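Local coordinates for protein putative oxidoreductase (PDB 2ISM) that belongs to a beta-propeller family of oxidoreductases and carries a bound calcium ion, at residues P33-F38 with L45-P50; G143-L148 with I171-P176; L317-V322 with Y329-N334. All coordinates share one frame; numbering follows the deposited sequence.

Overall arrangement
Six four-stranded antiparallel blades make this chain a beta-propeller, and its contacts sample three of them as worked examples of how a blade is built. Contact 1 (33-38 with 45-50) closes a short hairpin between the first two strands of one blade. Further along, contact 2 (143-148 with 171-176) closes a longer excursion within the 140-199 blade, about 20 Å from contact 1 centre to centre. Contact 3 (317-322 with 329-334) closes a hairpin in the last blade, whose other edge strand is the N-terminal 23-27. The three follow in series, none nested or crossed. Yet contacts 1 and 3 touch, their hairpins hydrogen-bonding where the last blade meets the one beginning at 33-38.

Contact 1: P33-F38 with L45-P50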
loop_
_atom_site.group_PDB
_atom_site.type_symbol
_atom_site.label_atom_id
_atom_site.label_comp_id
_atom_site.label_asym_id
_atom_site.label_seq_id
_atom_site.Cartn_x
_atom_site.Cartn_y
_atom_site.Cartn_z
ATOM N N PRO B 33 -20.019 11.573 -8.793
ATOM C CA PRO B 33 -18.991 12.143 -7.911
ATOM C C PRO B 33 -17.703 12.212 -8.730
ATOM O O PRO B 33 -17.019 11.208 -8.941
ATOM C CB PRO B 33 -18.924 11.137 -6.761
ATOM C CG PRO B 33 -19.379 9.852 -7.392
ATOM C CD PRO B 33 -20.527 10.301 -8.255
ATOM N N TRP B 34 -17.386 13.418 -9.183
ATOM C CA TRP B 34 -16.241 13.668 -10.052
ATOM C C TRP B 34 -14.876 13.727 -9.383
ATOM O O TRP B 34 -13.877 13.308 -9.973
ATOM C CB TRP B 34 -16.475 14.983 -10.799
ATOM C CG TRP B 34 -16.139 14.941 -12.253
ATOM C CD1 TRP B 34 -16.971 14.587 -13.282
ATOM C CD2 TRP B 34 -14.884 15.279 -12.850
ATOM N NE1 TRP B 34 -16.308 14.686 -14.482
ATOM C CE2 TRP B 34 -15.026 15.109 -14.247
ATOM C CE3 TRP B 34 -13.650 15.712 -12.339
ATOM C CZ2 TRP B 34 -13.980 15.358 -15.143
ATOM C CZ3 TRP B 34 -12.608 15.960 -13.234
ATOM C CH2 TRP B 34 -12.783 15.782 -14.618
ATOM N N ALA B 35 -14.833 14.271 -8.171
ATOM C CA ALA B 35 -13.578 14.420 -7.440
ATOM C C ALA B 35 -13.787 14.364 -5.934
ATOM O O ALA B 35 -14.875 14.664 -5.436
ATOM C CB ALA B 35 -12.920 15.747 -7.815
ATOM N N LEU B 36 -12.728 13.984 -5.222
ATOM C CA LEU B 36 -12.743 13.881 -3.772
ATOM C C LEU B 36 -11.666 14.772 -3.175
ATOM O O LEU B 36 -10.627 14.996 -3.791
ATOM C CB LEU B 36 -12.460 12.440 -3.331
ATOM C CG LEU B 36 -13.429 11.350 -3.778
ATOM C CD1 LEU B 36 -12.911 9.994 -3.311
ATOM C CD2 LEU B 36 -14.813 11.628 -3.204
ATOM N N ALA B 37 -11.930 15.272 -1.972
ATOM C CA ALA B 37 -10.984 16.109 -1.238
ATOM C C ALA B 37 -11.076 15.650 0.209
ATOM O O ALA B 37 -12.167 15.555 0.766
ATOM C CB ALA B 37 -11.363 17.582 -1.349
ATOM N N PHE B 38 -9.932 15.356 0.814
ATOM C CA PHE B 38 -9.902 14.881 2.190
ATOM C C PHE B 38 -9.542 16.008 3.146
ATOM O O PHE B 38 -8.453 16.571 3.075
ATOM C CB PHE B 38 -8.890 13.736 2.307
ATOM C CG PHE B 38 -9.200 12.563 1.412
ATOM C CD1 PHE B 38 -10.083 11.570 1.825
ATOM C CD2 PHE B 38 -8.636 12.471 0.142
ATOM C CE1 PHE B 38 -10.403 10.501 0.986
ATOM C CE2 PHE B 38 -8.950 11.407 -0.705
ATOM C CZ PHE B 38 -9.836 10.420 -0.279
ATOM N N LEU B 45 -14.848 15.963 1.109
ATOM C CA LEU B 45 -15.636 16.762 0.180
ATOM C C LEU B 45 -15.804 15.961 -1.109
ATOM O O LEU B 45 -14.862 15.337 -1.600
ATOM C CB LEU B 45 -14.945 18.100 -0.107
ATOM C CG LEU B 45 -14.774 19.037 1.092
ATOM C CD1 LEU B 45 -14.073 20.319 0.652
ATOM C CD2 LEU B 45 -16.141 19.360 1.686
ATOM N N ILE B 46 -17.014 15.976 -1.646
ATOM C CA ILE B 46 -17.325 15.236 -2.856
ATOM C C ILE B 46 -17.974 16.173 -3.861
ATOM O O ILE B 46 -19.013 16.761 -3.573
ATOM C CB ILE B 46 -18.331 14.104 -2.566
ATOM C CG1 ILE B 46 -17.853 13.260 -1.385
ATOM C CG2 ILE B 46 -18.514 13.245 -3.811
ATOM C CD1 ILE B 46 -18.922 12.309 -0.843
ATOM N N ALA B 47 -17.366 16.312 -5.033
ATOM C CA ALA B 47 -17.929 17.173 -6.065
ATOM C C ALA B 47 -18.861 16.373 -6.969
ATOM O O ALA B 47 -18.434 15.413 -7.607
ATOM C CB ALA B 47 -16.808 17.803 -6.893
ATOM N N GLU B 48 -20.135 16.761 -7.006
ATOM C CA GLU B 48 -21.120 16.101 -7.863
ATOM C C GLU B 48 -21.261 16.979 -9.103
ATOM O O GLU B 48 -21.481 18.180 -8.992
ATOM C CB GLU B 48 -22.468 15.987 -7.154
ATOM C CG GLU B 48 -22.520 14.910 -6.080
ATOM C CD GLU B 48 -23.893 14.813 -5.446
ATOM O OE1 GLU B 48 -24.250 15.722 -4.671
ATOM O OE2 GLU B 48 -24.624 13.842 -5.738
ATOM N N ARG B 49 -21.146 16.375 -10.280
ATOM C CA ARG B 49 -21.205 17.131 -11.526
ATOM C C ARG B 49 -22.374 18.106 -11.695
ATOM O O ARG B 49 -22.223 19.145 -12.346
ATOM C CB ARG B 49 -21.137 16.176 -12.719
ATOM C CG ARG B 49 -20.700 16.862 -14.013
ATOM C CD ARG B 49 -20.439 15.855 -15.118
ATOM N NE ARG B 49 -21.642 15.113 -15.485
ATOM C CZ ARG B 49 -21.681 14.180 -16.432
ATOM N NH1 ARG B 49 -20.581 13.868 -17.108
ATOM N NH2 ARG B 49 -22.825 13.573 -16.717
ATOM N N PRO B 50 -23.558 17.784 -11.135
ATOM C CA PRO B 50 -24.707 18.692 -11.265
ATOM C C PRO B 50 -24.503 20.041 -10.567
ATOM O O PRO B 50 -25.342 20.933 -10.683
ATOM C CB PRO B 50 -25.851 17.891 -10.646
ATOM C CG PRO B 50 -25.482 16.485 -10.988
ATOM C CD PRO B 50 -24.001 16.458 -10.671
HETATM O O HOH W 1 -17.780 14.540 -16.950
#
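A37 and L45 pair through two backbone hydrogen bonds, L45 N to A37 O at 2.7 Å and A37 N to L45 O at 3.0 Å. Further along, A47 is gripped twice: its O accepts from W34 N at 2.7 Å, and its N donates to the O of A35. The buried N of A35, by contrast, has no partner in the model. This is the antiparallel hairpin that starts a propeller blade, with 33-38 as an edge strand of its sheet and 77-82 of the next blade touching A35 and L45.

Apolar contacts line both faces. On one, CG2 of I46 meets CB of P33 at 3.6 Å while its other branch, CG1, lies alongside CD2 of L36 at 3.9 Å; on the other, the CB atoms of A37 and L45 touch.

Polar contact at the far end is indirect. One water accepts from W34 NE1 and from R49 NH1, 2.9 Å from each, and lies in the plane of both groups although those planes are 38° apart. The bend in R49 at chi3 (63°) turns its guanidinium to this water, while NH2 bonds to D336 O. E48 has other partners, R52, R54 and the N of E31.

Contact 2: G143-L148 with I171-P176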
loop_
_atom_site.group_PDB
_atom_site.type_symbol
_atom_site.label_atom_id
_atom_site.label_comp_id
_atom_site.label_asym_id
_atom_site.label_seq_id
_atom_site.Cartn_x
_atom_site.Cartn_y
_atom_site.Cartn_z
ATOM N N GLY B 143 0.421 19.963 -7.105
ATOM C CA GLY B 143 1.530 19.028 -7.163
ATOM C C GLY B 143 2.546 19.170 -6.048
ATOM O O GLY B 143 2.382 20.000 -5.150
ATOM N N PRO B 144 3.616 18.358 -6.080
ATOM C CA PRO B 144 4.686 18.372 -5.078
ATOM C C PRO B 144 5.360 19.736 -4.985
ATOM O O PRO B 144 5.968 20.070 -3.969
ATOM C CB PRO B 144 5.655 17.304 -5.588
ATOM C CG PRO B 144 4.766 16.349 -6.310
ATOM C CD PRO B 144 3.824 17.269 -7.051
ATOM N N ASP B 145 5.260 20.511 -6.061
ATOM C CA ASP B 145 5.865 21.833 -6.111
ATOM C C ASP B 145 4.933 22.904 -5.551
ATOM O O ASP B 145 5.268 24.084 -5.549
ATOM C CB ASP B 145 6.253 22.187 -7.553
ATOM C CG ASP B 145 5.087 22.062 -8.525
ATOM O OD1 ASP B 145 3.933 21.898 -8.070
ATOM O OD2 ASP B 145 5.328 22.135 -9.747
ATOM N N GLY B 146 3.765 22.484 -5.077
ATOM C CA GLY B 146 2.811 23.423 -4.510
ATOM C C GLY B 146 2.037 24.232 -5.538
ATOM O O GLY B 146 1.309 25.160 -5.183
ATOM N N MET B 147 2.184 23.886 -6.812
ATOM C CA MET B 147 1.493 24.610 -7.873
ATOM C C MET B 147 0.194 23.925 -8.274
ATOM O O MET B 147 0.031 22.721 -8.081
ATOM C CB MET B 147 2.407 24.754 -9.092
ATOM C CG MET B 147 3.728 25.447 -8.762
ATOM S SD MET B 147 3.474 27.134 -8.148
ATOM C CE MET B 147 4.503 28.021 -9.191
ATOM N N LEU B 148 -0.723 24.703 -8.838
ATOM C CA LEU B 148 -2.017 24.181 -9.268
ATOM C C LEU B 148 -1.997 23.715 -10.720
ATOM O O LEU B 148 -1.763 24.505 -11.632
ATOM C CB LEU B 148 -3.096 25.254 -9.097
ATOM C CG LEU B 148 -4.489 24.884 -9.622
ATOM C CD1 LEU B 148 -5.001 23.647 -8.905
ATOM C CD2 LEU B 148 -5.443 26.055 -9.417
ATOM N N ILE B 171 -2.581 21.199 -20.291
ATOM C CA ILE B 171 -2.422 20.939 -18.874
ATOM C C ILE B 171 -1.799 22.275 -18.491
ATOM O O ILE B 171 -0.772 22.679 -19.050
ATOM C CB ILE B 171 -1.454 19.787 -18.537
ATOM C CG1 ILE B 171 -2.131 18.442 -18.822
ATOM C CG2 ILE B 171 -1.084 19.846 -17.053
ATOM C CD1 ILE B 171 -1.286 17.229 -18.439
ATOM N N LEU B 172 -2.450 22.987 -17.579
ATOM C CA LEU B 172 -1.971 24.289 -17.151
ATOM C C LEU B 172 -1.342 24.190 -15.775
ATOM O O LEU B 172 -1.651 23.277 -15.013
ATOM C CB LEU B 172 -3.143 25.278 -17.102
ATOM C CG LEU B 172 -4.122 25.240 -18.287
ATOM C CD1 LEU B 172 -5.320 26.139 -17.998
ATOM C CD2 LEU B 172 -3.415 25.675 -19.556
ATOM N N ARG B 173 -0.451 25.128 -15.462
ATOM C CA ARG B 173 0.181 25.154 -14.148
ATOM C C ARG B 173 0.178 26.591 -13.639
ATOM O O ARG B 173 0.721 27.492 -14.278
ATOM C CB ARG B 173 1.613 24.630 -14.194
ATOM C CG ARG B 173 2.178 24.417 -12.798
ATOM C CD ARG B 173 3.601 23.905 -12.826
ATOM N NE ARG B 173 4.511 24.899 -13.369
ATOM C CZ ARG B 173 5.784 25.010 -13.011
ATOM N NH1 ARG B 173 6.290 24.189 -12.106
ATOM N NH2 ARG B 173 6.551 25.941 -13.559
ATOM N N LEU B 174 -0.443 26.790 -12.486
ATOM C CA LEU B 174 -0.574 28.116 -11.903
ATOM C C LEU B 174 -0.116 28.146 -10.450
ATOM O O LEU B 174 0.095 27.108 -9.836
ATOM C CB LEU B 174 -2.045 28.527 -11.936
ATOM C CG LEU B 174 -2.909 28.164 -13.147
ATOM C CD1 LEU B 174 -4.374 28.417 -12.805
ATOM C CD2 LEU B 174 -2.489 28.978 -14.362
ATOM N N THR B 175 0.032 29.347 -9.904
ATOM C CA THR B 175 0.384 29.477 -8.499
ATOM C C THR B 175 -0.998 29.365 -7.860
ATOM O O THR B 175 -2.013 29.470 -8.556
ATOM C CB THR B 175 0.952 30.864 -8.163
ATOM O OG1 THR B 175 -0.060 31.855 -8.386
ATOM C CG2 THR B 175 2.173 31.168 -9.022
ATOM N N PRO B 176 -1.066 29.141 -6.543
ATOM C CA PRO B 176 -2.382 29.031 -5.904
ATOM C C PRO B 176 -3.229 30.293 -6.079
ATOM O O PRO B 176 -4.446 30.257 -5.919
ATOM C CB PRO B 176 -2.027 28.763 -4.446
ATOM C CG PRO B 176 -0.758 27.963 -4.568
ATOM C CD PRO B 176 0.005 28.750 -5.610
#
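L148 and L174 form an antiparallel hydrogen-bonded pair, L148 N to L174 O at 2.7 Å and L174 N to L148 O at 2.8 Å, at the point where the loop 143-148 runs into its strand, with the touching parts of the two segments running 101° apart. Before this pair the first segment makes a type I turn, from G143 to G146, closed by G146 N on G143 O.

D145 uses both carboxylate oxygens. Its CG sits between the backbone N and the carbonyl carbon (chi1 54°), which brings OD1 back over M147 N in an Asx turn, the bond being 2.9 Å long. OD2 meets R173 NH1 in a long salt bridge of 3.3 Å. The acceptor lies near the guanidinium plane, at its edge, but the carboxylate is turned 46° from that plane. OD2 is also bonded by Y149 OH, so the arginine is not its sole partner.

M147 lies along the strand end. Its CB rests 3.4 Å from L174 O and beside CG of R173, and bends at chi2 and chi3 carry CE to CG2 of T175 at 3.9 Å. CG of P176 abuts G146 O at 3.5 Å. L148 CD2 and L174 CD1 approach more loosely, at 4.3 Å.

Within this propeller blade, L148 and P176 pack on F142 of strand 140-142, while R173 touches Y197 of strand 196-199. From the preceding blade, L124 of strand 117-127 touches L172 and L174.

Contact 3: L317-V322 with Y329-N334; sequences LREVQV and YVTTSN
L317 crosses two residues of the opposite strand: its CD2 reaches CG2 of T332 at 4.0 Å and CG1 of V330 at 4.1 Å. The pair of strands is an antiparallel hairpin of the last propeller blade, with 317-322 at one edge of its sheet, and it carries a beta bulge between L317 and V320, where the register slips by one.

At the bulge, consecutive amides both find T331. R318 N donates to its backbone O, and E319 N to its hydroxyl OG1 at 3.0 Å. That hydroxyl, set between the backbone N and the carbonyl carbon (chi1 69°), thus takes the place of a main-chain acceptor; it is also bonded to P33 O in the adjoining blade. The R318 side chain bends at chi3 and lays its NE against S333 OG at 2.9 Å, the oxygen lying near the guanidinium plane. D336 OD2 completes this cluster, in a salt bridge with R318 NH2 and a hydrogen bond with S333 OG.

E319 returns a backbone bond through its O, which accepts from T331 N. Its carboxylate turns away from the partner strand and gathers donors: V320 N meets OE1 at 2.8 Å and Q321 NE2 meets OE2, while from the two neighbouring blades N272 ND2 also bonds OE1 and L36 N bonds OE2. These bonds fix the rotation of the buried carboxylate.

V320 lies alongside V330, pointing the same way, with their CG2 atoms 4.0 Å apart. Q321 and Y329 close the pairing with two backbone bonds. The Y329 ring packs edge-to-face with F38, and its OH bonds to D325. Q321 O accepts from Y329 N at 2.7 Å and sits at the edge of that ring, 4.0 Å from CD2.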
loop_
_atom_site.group_PDB
_atom_site.type_symbol
_atom_site.label_atom_id
_atom_site.label_comp_id
_atom_site.label_asym_id
_atom_site.label_seq_id
_atom_site.Cartn_x
_atom_site.Cartn_y
_atom_site.Cartn_z
ATOM N N LEU B 317 -15.999 3.652 -13.434
ATOM C CA LEU B 317 -15.200 4.249 -12.364
ATOM C C LEU B 317 -14.431 5.508 -12.755
ATOM O O LEU B 317 -13.592 5.469 -13.656
ATOM C CB LEU B 317 -14.090 3.285 -11.928
ATOM C CG LEU B 317 -14.557 1.877 -11.516
ATOM C CD1 LEU B 317 -13.377 1.084 -10.972
ATOM C CD2 LEU B 317 -15.654 1.977 -10.461
ATOM N N ARG B 318 -14.710 6.622 -12.081
ATOM C CA ARG B 318 -14.053 7.884 -12.413
ATOM C C ARG B 318 -12.958 8.566 -11.591
ATOM O O ARG B 318 -11.926 8.961 -12.136
ATOM C CB ARG B 318 -15.199 8.905 -12.444
ATOM C CG ARG B 318 -14.827 10.238 -13.078
ATOM C CD ARG B 318 -16.042 11.153 -13.204
ATOM N NE ARG B 318 -16.939 10.782 -14.301
ATOM C CZ ARG B 318 -16.716 11.061 -15.583
ATOM N NH1 ARG B 318 -15.619 11.712 -15.940
ATOM N NH2 ARG B 318 -17.601 10.709 -16.510
ATOM N N GLU B 319 -13.180 8.706 -10.288
ATOM C CA GLU B 319 -12.196 9.345 -9.417
ATOM C C GLU B 319 -11.427 8.215 -8.733
ATOM O O GLU B 319 -11.955 7.124 -8.525
ATOM C CB GLU B 319 -12.842 10.243 -8.348
ATOM C CG GLU B 319 -11.912 10.648 -7.187
ATOM C CD GLU B 319 -10.805 11.611 -7.599
ATOM O OE1 GLU B 319 -10.034 11.277 -8.521
ATOM O OE2 GLU B 319 -10.701 12.703 -6.993
ATOM N N VAL B 320 -10.169 8.483 -8.407
ATOM C CA VAL B 320 -9.324 7.525 -7.705
ATOM C C VAL B 320 -8.209 8.308 -7.021
ATOM O O VAL B 320 -7.426 8.999 -7.674
ATOM C CB VAL B 320 -8.732 6.443 -8.660
ATOM C CG1 VAL B 320 -8.082 7.087 -9.861
ATOM C CG2 VAL B 320 -7.720 5.587 -7.906
ATOM N N GLN B 321 -8.165 8.215 -5.697
ATOM C CA GLN B 321 -7.170 8.923 -4.903
ATOM C C GLN B 321 -6.790 8.146 -3.662
ATOM O O GLN B 321 -7.606 7.417 -3.099
ATOM C CB GLN B 321 -7.701 10.277 -4.437
ATOM C CG GLN B 321 -7.643 11.395 -5.445
ATOM C CD GLN B 321 -7.638 12.747 -4.765
ATOM O OE1 GLN B 321 -6.633 13.155 -4.181
ATOM N NE2 GLN B 321 -8.769 13.441 -4.817
ATOM N N VAL B 322 -5.552 8.325 -3.227
ATOM C CA VAL B 322 -5.079 7.663 -2.022
ATOM C C VAL B 322 -5.482 8.571 -0.868
ATOM O O VAL B 322 -5.187 9.763 -0.887
ATOM C CB VAL B 322 -3.546 7.504 -2.031
ATOM C CG1 VAL B 322 -3.089 6.794 -0.759
ATOM C CG2 VAL B 322 -3.116 6.721 -3.256
ATOM N N TYR B 329 -9.238 5.326 -2.585
ATOM C CA TYR B 329 -10.640 5.696 -2.761
ATOM C C TYR B 329 -10.994 5.784 -4.238
ATOM O O TYR B 329 -10.226 6.311 -5.040
ATOM C CB TYR B 329 -10.915 7.040 -2.079
ATOM C CG TYR B 329 -10.963 6.957 -0.572
ATOM C CD1 TYR B 329 -12.184 6.938 0.102
ATOM C CD2 TYR B 329 -9.792 6.870 0.182
ATOM C CE1 TYR B 329 -12.242 6.835 1.485
ATOM C CE2 TYR B 329 -9.839 6.762 1.571
ATOM C CZ TYR B 329 -11.069 6.746 2.215
ATOM O OH TYR B 329 -11.131 6.645 3.586
ATOM N N VAL B 330 -12.162 5.264 -4.594
ATOM C CA VAL B 330 -12.615 5.290 -5.975
ATOM C C VAL B 330 -14.091 5.671 -6.007
ATOM O O VAL B 330 -14.826 5.377 -5.065
ATOM C CB VAL B 330 -12.432 3.905 -6.636
ATOM C CG1 VAL B 330 -12.994 3.916 -8.043
ATOM C CG2 VAL B 330 -10.947 3.537 -6.664
ATOM N N THR B 331 -14.519 6.346 -7.070
ATOM C CA THR B 331 -15.927 6.718 -7.194
ATOM C C THR B 331 -16.502 6.108 -8.465
ATOM O O THR B 331 -15.774 5.848 -9.425
ATOM C CB THR B 331 -16.132 8.249 -7.252
ATOM O OG1 THR B 331 -15.615 8.764 -8.489
ATOM C CG2 THR B 331 -15.435 8.922 -6.078
ATOM N N THR B 332 -17.810 5.867 -8.465
ATOM C CA THR B 332 -18.471 5.292 -9.626
ATOM C C THR B 332 -19.125 6.409 -10.436
ATOM O O THR B 332 -19.428 7.487 -9.910
ATOM C CB THR B 332 -19.529 4.253 -9.215
ATOM O OG1 THR B 332 -20.530 4.883 -8.415
ATOM C CG2 THR B 332 -18.887 3.134 -8.404
ATOM N N SER B 333 -19.337 6.151 -11.722
ATOM C CA SER B 333 -19.909 7.157 -12.605
ATOM C C SER B 333 -21.154 6.722 -13.360
ATOM O O SER B 333 -21.569 7.372 -14.324
ATOM C CB SER B 333 -18.795 7.727 -13.485
ATOM O OG SER B 333 -19.199 8.907 -14.148
ATOM N N ASN B 334 -21.744 5.621 -12.909
ATOM C CA ASN B 334 -22.939 5.056 -13.529
ATOM C C ASN B 334 -24.103 5.969 -13.879
ATOM O O ASN B 334 -24.933 5.626 -14.723
ATOM C CB ASN B 334 -23.434 3.904 -12.658
ATOM C CG ASN B 334 -22.357 2.878 -12.410
ATOM O OD1 ASN B 334 -22.126 2.452 -11.277
ATOM N ND2 ASN B 334 -21.686 2.473 -13.476
#